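Local coordinates for protein putative Nudix hydrolase DR_0079 (Deinococcus radiodurans, PDB 2O5F) that hydrolyses nucleoside di- and triphosphates with magnesium as cofactor, with a marked preference for CDP and CTP, at residues 38-42 and 162-167; 62-66 and 154-159; 67-72 and 84-90. One frame throughout, in Å; residues are numbered along the deposited sequence.

Interaction 1. Residues 38-42 and 162-167; sequences NAFLR and LVRRCY
In the Nudix fold, Phe40 of the central-sheet strand 35-42 meets Leu162, Val163 and Tyr167 at the end of the C-terminal helix 159-166, a helix-on-sheet packing in which the two short axes pass 10.9 Å apart at 73°. Phe40 CG stands anti to its carbonyl carbon (chi1 -74°), which carries the ring toward the helix, where it is held from several directions. CB of Leu162 lies at its edge, near the ring plane and 4.1 Å from CZ, while Val163 CG2 reaches the same CZ at 3.8 Å on an oblique line. Tyr167, the first residue to leave helical geometry, turns its own edge to the face of Phe40: the centroids are 5.8 Å apart and the planes stand at 74°, an offset edge-to-face pair whose nearest ring atoms, Phe40 CD2 and Tyr167 CE1, are 3.9 Å apart. Further along, Arg42 NH1 lies near the plane of the Tyr167 ring, 4.0 Å from CE2. At the other end Leu162 CD1 abuts the Asn38 amide, 3.7 Å from ND2. No hydrogen bond joins the two segments, so the contact is dispersive and aromatic; the polar ends of Arg42 and Tyr167 converge on Glu120 of strand 115-122, Arg42 NH2 by a salt bridge to OE1 and Tyr167 OH by a hydrogen bond to OE2.

Interaction 2. Residues 62-66 and 154-159; sequences NALDV and AAKGDL
Leu64 and Ala155 form a single beta bridge between two loops of the Nudix domain, the one leading into strand 68-71 and the one leading into helix 159-166. Their CA atoms are 4.3 Å apart, and two backbone bonds flank the pair: Leu64 N gives its hydrogen to Ala154 O at 2.9 Å, and Lys156 N gives its own to Leu64 O at 2.8 Å. The second arrives nearly along the C=O axis, with an angle of 170° at the oxygen; the first comes from above the carbonyl plane.

Lys156 can be followed outward from this bridge. Its CB lies beside Asp65 OD1 and close to Leu64 O. Lys156 CG, set anti to the carbonyl carbon (chi1 -79°), is modelled unusually near Asp65 CG and OD1, so the exact spacing is doubtful. The bend at chi2 then folds the chain back along the acid: CD passes OD1 and CE passes OD2. A last turn at chi4 delivers NZ to Asp65 OD2 at 2.8 Å, a salt bridge that meets the oxygen from above the carboxylate plane, 68° out of it. Arg53 adds a long, weak ion pair to OD2.

Beneath the bridge, Leu159 slips its two methyls under the backbone of 64-66. CD2 is 3.8 Å from Leu64 CB, and CD1 is 4.0 Å from Val66 CG1, Val66 and Leu159 running past each other in opposite directions. Leu145 and Ile149 of helix 142-151 also pack on Leu64. At the outer end, a water gives one hydrogen to Ala154 O at 2.8 Å and weakly gives the other to Asn62 O.

Interaction 3. Residues 67-72 and 84-90; sequences SVGGAV and REAREEL
The guanidinium of Arg84 presents its edge to strand 68-71: Ala71 O lies only 7° out of its plane, 3.0 Å from NH2, and the N-H in turn arrives in the carbonyl plane. Along the same group NH1 forms a weak hydrogen-bonded salt bridge to Glu85 OE1 and a longer one to Glu88 OE1, while NE pairs with Glu76. A bend at chi3 (55°) swings the otherwise extended arginine chain round toward the strand.

The carboxylate of Glu89 is the second flat group. Its OE1 accepts the backbone N-H of Gly69 at 3.0 Å through the syn lone pair, with an N-H...O angle of 156°, and Val68 CG1 sits against the same oxygen. OE2 lies 3.1 Å from Gly69 O, a pair of acceptors with no bond between them. Glu85 sends its carboxylate over Gly70, OE1 coming to 3.3 Å from CA on the side where a CB would otherwise stand; the absence of a side chain there lets the acid come this close to the strand.

Apolar packing completes the join. Val68 CG1 rests on the helix backbone at Glu85 and Ala86 and is 4.1 Å from Ala86 CB, and CG2 meets Leu90 CD1 at 3.3 Å, tighter than usual for two methyls. Ser67 and Val68 together face Ala39 as a classic beta bulge.

From Gly69 onward the strand, and all of helix segment 84-90, belong to the Nudix box. Glu85 and Glu89, inferred magnesium ligands, bring their carboxylates to Gly70 and Gly69, with Glu88 on the same helix, consistent with that site. The Gly69 N-H probably helps to orient Glu89, and Arg84, itself tied to Ala71 O and Glu76, probably helps to position Glu85 and Glu88.

How the interactions relate
Strand 35-42 ties the set together. One side chain row of its residues packs on the C-terminal helix in interaction 1, while its backbone pairs with strand 68-71 of interaction 3, Ala39 N lying 2.8 Å from Val68 O. The hydroxyl of Ser67, just before that strand, meets Leu41 N, with OG 2.9 Å away; both are probable hydrogen bonds. Interaction 2 borders the same core, with Phe40 CE1 3.8 Å from Leu159 CD1 and Leu162 CD1 3.8 Å from Val66 CG1. Segment 62-66 runs directly into 67-72. The Asp65 side chain is about 6 Å from that of Glu89, and the Asn38 side chain about 8 Å from those of Glu85 and Glu89, so both contacts lie near the inferred magnesium site held in interaction 3.

Interaction 1. Residues 38-42 and 162-167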
loop_
_atom_site.group_PDB
_atom_site.type_symbol
_atom_site.label_atom_id
_atom_site.label_comp_id
_atom_site.label_asym_id
_atom_site.label_seq_id
_atom_site.Cartn_x
_atom_site.Cartn_y
_atom_site.Cartn_z
ATOM N N ASN A 38 0.995 2.579 -1.531
ATOM C CA ASN A 38 1.283 1.419 -0.711
ATOM C C ASN A 38 2.560 1.751 0.041
ATOM O O ASN A 38 3.424 2.458 -0.480
ATOM C CB ASN A 38 1.489 0.172 -1.578
ATOM C CG ASN A 38 0.177 -0.420 -2.080
ATOM O OD1 ASN A 38 -0.683 -0.797 -1.293
ATOM N ND2 ASN A 38 0.025 -0.500 -3.394
ATOM N N ALA A 39 2.667 1.275 1.271
ATOM C CA ALA A 39 3.869 1.534 2.051
ATOM C C ALA A 39 4.149 0.382 2.986
ATOM O O ALA A 39 3.248 -0.355 3.381
ATOM C CB ALA A 39 3.726 2.829 2.845
ATOM N N PHE A 40 5.427 0.235 3.309
ATOM C CA PHE A 40 5.892 -0.793 4.206
ATOM C C PHE A 40 6.589 -0.105 5.363
ATOM O O PHE A 40 7.352 0.840 5.164
ATOM C CB PHE A 40 6.891 -1.712 3.502
ATOM C CG PHE A 40 6.264 -2.649 2.517
ATOM C CD1 PHE A 40 5.472 -3.701 2.953
ATOM C CD2 PHE A 40 6.472 -2.485 1.151
ATOM C CE1 PHE A 40 4.890 -4.589 2.038
ATOM C CE2 PHE A 40 5.892 -3.366 0.227
ATOM C CZ PHE A 40 5.099 -4.420 0.679
ATOM N N LEU A 41 6.298 -0.569 6.567
ATOM C CA LEU A 41 6.929 -0.053 7.770
ATOM C C LEU A 41 8.030 -1.073 8.063
ATOM O O LEU A 41 7.738 -2.242 8.312
ATOM C CB LEU A 41 5.917 -0.030 8.917
ATOM C CG LEU A 41 6.434 0.399 10.294
ATOM C CD1 LEU A 41 6.807 1.877 10.258
ATOM C CD2 LEU A 41 5.357 0.156 11.345
ATOM N N ARG A 42 9.292 -0.650 8.015
ATOM C CA ARG A 42 10.391 -1.576 8.279
ATOM C C ARG A 42 11.215 -1.152 9.491
ATOM O O ARG A 42 11.569 0.019 9.635
ATOM C CB ARG A 42 11.313 -1.691 7.058
ATOM C CG ARG A 42 12.422 -2.726 7.235
ATOM C CD ARG A 42 13.391 -2.734 6.065
ATOM N NE ARG A 42 13.988 -1.418 5.862
ATOM C CZ ARG A 42 14.946 -1.154 4.980
ATOM N NH1 ARG A 42 15.427 -2.122 4.208
ATOM N NH2 ARG A 42 15.420 0.080 4.863
ATOM N N LEU A 162 4.814 -6.795 -4.698
ATOM C CA LEU A 162 5.420 -5.575 -4.157
ATOM C C LEU A 162 6.651 -5.894 -3.317
ATOM O O LEU A 162 7.668 -5.185 -3.380
ATOM C CB LEU A 162 4.419 -4.798 -3.299
ATOM C CG LEU A 162 3.366 -3.999 -4.068
ATOM C CD1 LEU A 162 2.427 -3.312 -3.078
ATOM C CD2 LEU A 162 4.067 -2.946 -4.949
ATOM N N VAL A 163 6.561 -6.957 -2.525
ATOM C CA VAL A 163 7.682 -7.357 -1.681
ATOM C C VAL A 163 8.861 -7.803 -2.539
ATOM O O VAL A 163 10.007 -7.419 -2.284
ATOM C CB VAL A 163 7.287 -8.502 -0.724
ATOM C CG1 VAL A 163 8.527 -9.063 -0.022
ATOM C CG2 VAL A 163 6.296 -7.989 0.301
ATOM N N ARG A 164 8.583 -8.610 -3.558
ATOM C CA ARG A 164 9.641 -9.082 -4.439
ATOM C C ARG A 164 10.264 -7.952 -5.260
ATOM O O ARG A 164 11.485 -7.884 -5.402
ATOM C CB ARG A 164 9.118 -10.177 -5.379
ATOM C CG ARG A 164 8.854 -11.504 -4.687
ATOM C CD ARG A 164 8.706 -12.637 -5.687
ATOM N NE ARG A 164 8.874 -13.937 -5.041
ATOM C CZ ARG A 164 7.888 -14.632 -4.485
ATOM N NH1 ARG A 164 6.649 -14.162 -4.498
ATOM N NH2 ARG A 164 8.148 -15.792 -3.899
ATOM N N ARG A 165 9.444 -7.056 -5.794
ATOM C CA ARG A 165 9.984 -5.963 -6.597
ATOM C C ARG A 165 10.699 -4.898 -5.771
ATOM O O ARG A 165 11.671 -4.301 -6.234
ATOM C CB ARG A 165 8.881 -5.302 -7.427
ATOM C CG ARG A 165 8.400 -6.131 -8.608
ATOM C CD ARG A 165 7.261 -5.431 -9.325
ATOM N NE ARG A 165 6.782 -6.177 -10.489
ATOM C CZ ARG A 165 7.419 -6.249 -11.653
ATOM N NH1 ARG A 165 8.569 -5.617 -11.825
ATOM N NH2 ARG A 165 6.900 -6.954 -12.652
ATOM N N CYS A 166 10.232 -4.662 -4.551
ATOM C CA CYS A 166 10.845 -3.640 -3.706
ATOM C C CYS A 166 12.008 -4.126 -2.852
ATOM O O CYS A 166 12.897 -3.342 -2.511
ATOM C CB CYS A 166 9.791 -2.995 -2.805
ATOM S SG CYS A 166 8.519 -2.070 -3.699
ATOM N N TYR A 167 11.997 -5.403 -2.493
ATOM C CA TYR A 167 13.071 -5.963 -1.676
ATOM C C TYR A 167 13.690 -7.194 -2.342
ATOM O O TYR A 167 13.218 -8.313 -2.157
ATOM C CB TYR A 167 12.551 -6.338 -0.280
ATOM C CG TYR A 167 11.981 -5.173 0.511
ATOM C CD1 TYR A 167 10.616 -4.890 0.495
ATOM C CD2 TYR A 167 12.816 -4.336 1.248
ATOM C CE1 TYR A 167 10.095 -3.797 1.194
ATOM C CE2 TYR A 167 12.309 -3.242 1.946
ATOM C CZ TYR A 167 10.948 -2.977 1.913
ATOM O OH TYR A 167 10.455 -1.879 2.582
#

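Interaction 2. Residues 62-66 and 154-159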
loop_
_atom_site.group_PDB
_atom_site.type_symbol
_atom_site.label_atom_id
_atom_site.label_comp_id
_atom_site.label_asym_id
_atom_site.label_seq_id
_atom_site.Cartn_x
_atom_site.Cartn_y
_atom_site.Cartn_z
ATOM N N ASN A 62 -8.828 -10.736 7.593
ATOM C CA ASN A 62 -8.017 -11.911 7.851
ATOM C C ASN A 62 -6.938 -12.168 6.796
ATOM O O ASN A 62 -6.240 -13.173 6.858
ATOM C CB ASN A 62 -8.926 -13.134 8.036
ATOM C CG ASN A 62 -9.786 -13.032 9.294
ATOM O OD1 ASN A 62 -10.616 -12.130 9.425
ATOM N ND2 ASN A 62 -9.578 -13.949 10.230
ATOM N N ALA A 63 -6.782 -11.244 5.848
ATOM C CA ALA A 63 -5.764 -11.380 4.809
ATOM C C ALA A 63 -4.559 -10.478 5.074
ATOM O O ALA A 63 -4.708 -9.352 5.550
ATOM C CB ALA A 63 -6.355 -11.050 3.442
ATOM N N LEU A 64 -3.366 -10.990 4.775
ATOM C CA LEU A 64 -2.125 -10.232 4.939
ATOM C C LEU A 64 -2.155 -9.079 3.938
ATOM O O LEU A 64 -2.675 -9.229 2.835
ATOM C CB LEU A 64 -0.927 -11.129 4.634
ATOM C CG LEU A 64 -0.750 -12.340 5.550
ATOM C CD1 LEU A 64 0.169 -13.364 4.900
ATOM C CD2 LEU A 64 -0.204 -11.871 6.888
ATOM N N ASP A 65 -1.577 -7.940 4.303
ATOM C CA ASP A 65 -1.575 -6.794 3.402
ATOM C C ASP A 65 -0.362 -5.904 3.646
ATOM O O ASP A 65 0.444 -6.180 4.531
ATOM C CB ASP A 65 -2.860 -5.991 3.618
ATOM C CG ASP A 65 -3.126 -4.980 2.512
ATOM O OD1 ASP A 65 -2.466 -5.047 1.454
ATOM O OD2 ASP A 65 -4.015 -4.127 2.709
ATOM N N VAL A 66 -0.225 -4.845 2.852
ATOM C CA VAL A 66 0.878 -3.907 3.042
ATOM C C VAL A 66 0.597 -3.189 4.361
ATOM O O VAL A 66 -0.543 -3.175 4.845
ATOM C CB VAL A 66 0.944 -2.831 1.911
ATOM C CG1 VAL A 66 1.365 -3.464 0.594
ATOM C CG2 VAL A 66 -0.422 -2.156 1.757
ATOM N N ALA A 154 -4.080 -16.347 3.059
ATOM C CA ALA A 154 -4.760 -15.182 2.482
ATOM C C ALA A 154 -3.924 -13.906 2.469
ATOM O O ALA A 154 -3.333 -13.535 3.480
ATOM C CB ALA A 154 -6.072 -14.936 3.230
ATOM N N ALA A 155 -3.891 -13.233 1.319
ATOM C CA ALA A 155 -3.125 -12.003 1.174
ATOM C C ALA A 155 -3.637 -11.140 0.032
ATOM O O ALA A 155 -4.146 -11.655 -0.957
ATOM C CB ALA A 155 -1.668 -12.336 0.925
ATOM N N LYS A 156 -3.494 -9.828 0.175
ATOM C CA LYS A 156 -3.901 -8.912 -0.884
ATOM C C LYS A 156 -3.182 -9.317 -2.158
ATOM O O LYS A 156 -2.009 -9.691 -2.124
ATOM C CB LYS A 156 -3.539 -7.477 -0.519
ATOM C CG LYS A 156 -4.513 -6.868 0.447
ATOM C CD LYS A 156 -5.877 -6.725 -0.205
ATOM C CE LYS A 156 -6.883 -6.175 0.775
ATOM N NZ LYS A 156 -6.400 -4.909 1.400
ATOM N N GLY A 157 -3.888 -9.221 -3.277
ATOM C CA GLY A 157 -3.334 -9.619 -4.557
ATOM C C GLY A 157 -1.990 -9.084 -5.011
ATOM O O GLY A 157 -1.304 -9.754 -5.786
ATOM N N ASP A 158 -1.594 -7.894 -4.567
ATOM C CA ASP A 158 -0.305 -7.353 -5.002
ATOM C C ASP A 158 0.789 -7.364 -3.949
ATOM O O ASP A 158 1.898 -6.895 -4.204
ATOM C CB ASP A 158 -0.462 -5.924 -5.523
ATOM C CG ASP A 158 -1.305 -5.848 -6.784
ATOM O OD1 ASP A 158 -1.290 -6.808 -7.589
ATOM O OD2 ASP A 158 -1.955 -4.806 -6.976
ATOM N N LEU A 159 0.487 -7.903 -2.775
ATOM C CA LEU A 159 1.466 -7.932 -1.697
ATOM C C LEU A 159 2.749 -8.669 -2.065
ATOM O O LEU A 159 3.831 -8.113 -1.934
ATOM C CB LEU A 159 0.848 -8.547 -0.441
ATOM C CG LEU A 159 1.762 -8.641 0.782
ATOM C CD1 LEU A 159 2.336 -7.264 1.127
ATOM C CD2 LEU A 159 0.967 -9.199 1.955
HETATM O O HOH W 1 -3.316 -14.685 6.033
#

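Interaction 3. Residues 67-72 and 84-90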
loop_
_atom_site.group_PDB
_atom_site.type_symbol
_atom_site.label_atom_id
_atom_site.label_comp_id
_atom_site.label_asym_id
_atom_site.label_seq_id
_atom_site.Cartn_x
_atom_site.Cartn_y
_atom_site.Cartn_z
ATOM N N SER A 67 1.629 -2.580 4.937
ATOM C CA SER A 67 1.483 -1.850 6.196
ATOM C C SER A 67 0.441 -0.737 6.086
ATOM O O SER A 67 -0.398 -0.567 6.975
ATOM C CB SER A 67 2.822 -1.230 6.602
ATOM O OG SER A 67 3.861 -2.212 6.627
ATOM N N VAL A 68 0.518 0.022 4.995
ATOM C CA VAL A 68 -0.395 1.143 4.739
ATOM C C VAL A 68 -0.742 1.138 3.254
ATOM O O VAL A 68 0.147 1.075 2.412
ATOM C CB VAL A 68 0.271 2.513 5.018
ATOM C CG1 VAL A 68 -0.789 3.601 5.042
ATOM C CG2 VAL A 68 1.054 2.472 6.308
ATOM N N GLY A 69 -2.025 1.219 2.924
ATOM C CA GLY A 69 -2.384 1.230 1.518
ATOM C C GLY A 69 -3.786 1.722 1.236
ATOM O O GLY A 69 -4.700 1.495 2.024
ATOM N N GLY A 70 -3.959 2.399 0.106
ATOM C CA GLY A 70 -5.278 2.890 -0.245
ATOM C C GLY A 70 -5.277 3.687 -1.529
ATOM O O GLY A 70 -4.223 4.094 -2.023
ATOM N N ALA A 71 -6.470 3.924 -2.066
ATOM C CA ALA A 71 -6.611 4.676 -3.298
ATOM C C ALA A 71 -6.360 6.163 -3.079
ATOM O O ALA A 71 -6.665 6.704 -2.019
ATOM C CB ALA A 71 -8.012 4.463 -3.878
ATOM N N VAL A 72 -5.798 6.814 -4.092
ATOM C CA VAL A 72 -5.527 8.246 -4.035
ATOM C C VAL A 72 -6.817 8.953 -4.455
ATOM O O VAL A 72 -7.396 8.631 -5.497
ATOM C CB VAL A 72 -4.412 8.654 -5.024
ATOM C CG1 VAL A 72 -4.134 10.142 -4.913
ATOM C CG2 VAL A 72 -3.150 7.850 -4.755
ATOM N N ARG A 84 -2.485 10.604 4.575
ATOM C CA ARG A 84 -3.854 10.346 5.001
ATOM C C ARG A 84 -4.089 8.898 5.425
ATOM O O ARG A 84 -4.644 8.643 6.493
ATOM C CB ARG A 84 -4.827 10.738 3.878
ATOM C CG ARG A 84 -6.292 10.415 4.154
ATOM C CD ARG A 84 -7.201 10.914 3.028
ATOM N NE ARG A 84 -6.815 10.425 1.700
ATOM C CZ ARG A 84 -6.919 9.161 1.297
ATOM N NH1 ARG A 84 -7.396 8.230 2.114
ATOM N NH2 ARG A 84 -6.562 8.828 0.066
ATOM N N GLU A 85 -3.674 7.948 4.594
ATOM C CA GLU A 85 -3.862 6.531 4.912
ATOM C C GLU A 85 -3.041 6.092 6.129
ATOM O O GLU A 85 -3.505 5.293 6.936
ATOM C CB GLU A 85 -3.497 5.656 3.710
ATOM C CG GLU A 85 -4.399 5.831 2.489
ATOM C CD GLU A 85 -5.765 5.169 2.644
ATOM O OE1 GLU A 85 -6.588 5.271 1.706
ATOM O OE2 GLU A 85 -6.022 4.548 3.699
ATOM N N ALA A 86 -1.824 6.608 6.253
ATOM C CA ALA A 86 -0.973 6.254 7.380
ATOM C C ALA A 86 -1.618 6.676 8.691
ATOM O O ALA A 86 -1.566 5.949 9.677
ATOM C CB ALA A 86 0.403 6.908 7.243
ATOM N N ARG A 87 -2.226 7.853 8.718
ATOM C CA ARG A 87 -2.841 8.281 9.963
ATOM C C ARG A 87 -4.177 7.602 10.246
ATOM O O ARG A 87 -4.481 7.306 11.397
ATOM C CB ARG A 87 -2.989 9.802 9.992
ATOM C CG ARG A 87 -3.899 10.378 8.949
ATOM C CD ARG A 87 -3.589 11.853 8.790
ATOM N NE ARG A 87 -3.474 12.525 10.080
ATOM C CZ ARG A 87 -2.911 13.718 10.240
ATOM N NH1 ARG A 87 -2.415 14.360 9.187
ATOM N NH2 ARG A 87 -2.846 14.270 11.446
ATOM N N GLU A 88 -4.971 7.324 9.214
ATOM C CA GLU A 88 -6.251 6.670 9.457
ATOM C C GLU A 88 -6.154 5.165 9.715
ATOM O O GLU A 88 -7.005 4.603 10.395
ATOM C CB GLU A 88 -7.225 6.926 8.306
ATOM C CG GLU A 88 -6.856 6.255 7.005
ATOM C CD GLU A 88 -7.921 6.434 5.934
ATOM O OE1 GLU A 88 -7.701 5.963 4.800
ATOM O OE2 GLU A 88 -8.978 7.038 6.224
ATOM N N GLU A 89 -5.123 4.511 9.186
ATOM C CA GLU A 89 -4.975 3.074 9.389
ATOM C C GLU A 89 -3.997 2.708 10.507
ATOM O O GLU A 89 -4.235 1.760 11.254
ATOM C CB GLU A 89 -4.514 2.389 8.095
ATOM C CG GLU A 89 -5.399 2.655 6.874
ATOM C CD GLU A 89 -4.908 1.937 5.624
ATOM O OE1 GLU A 89 -3.703 2.050 5.293
ATOM O OE2 GLU A 89 -5.734 1.271 4.959
ATOM N N LEU A 90 -2.902 3.452 10.623
ATOM C CA LEU A 90 -1.893 3.136 11.634
ATOM C C LEU A 90 -1.734 4.197 12.708
ATOM O O LEU A 90 -0.937 4.023 13.629
ATOM C CB LEU A 90 -0.532 2.924 10.959
ATOM C CG LEU A 90 -0.377 1.862 9.863
ATOM C CD1 LEU A 90 1.112 1.734 9.515
ATOM C CD2 LEU A 90 -0.909 0.511 10.338
#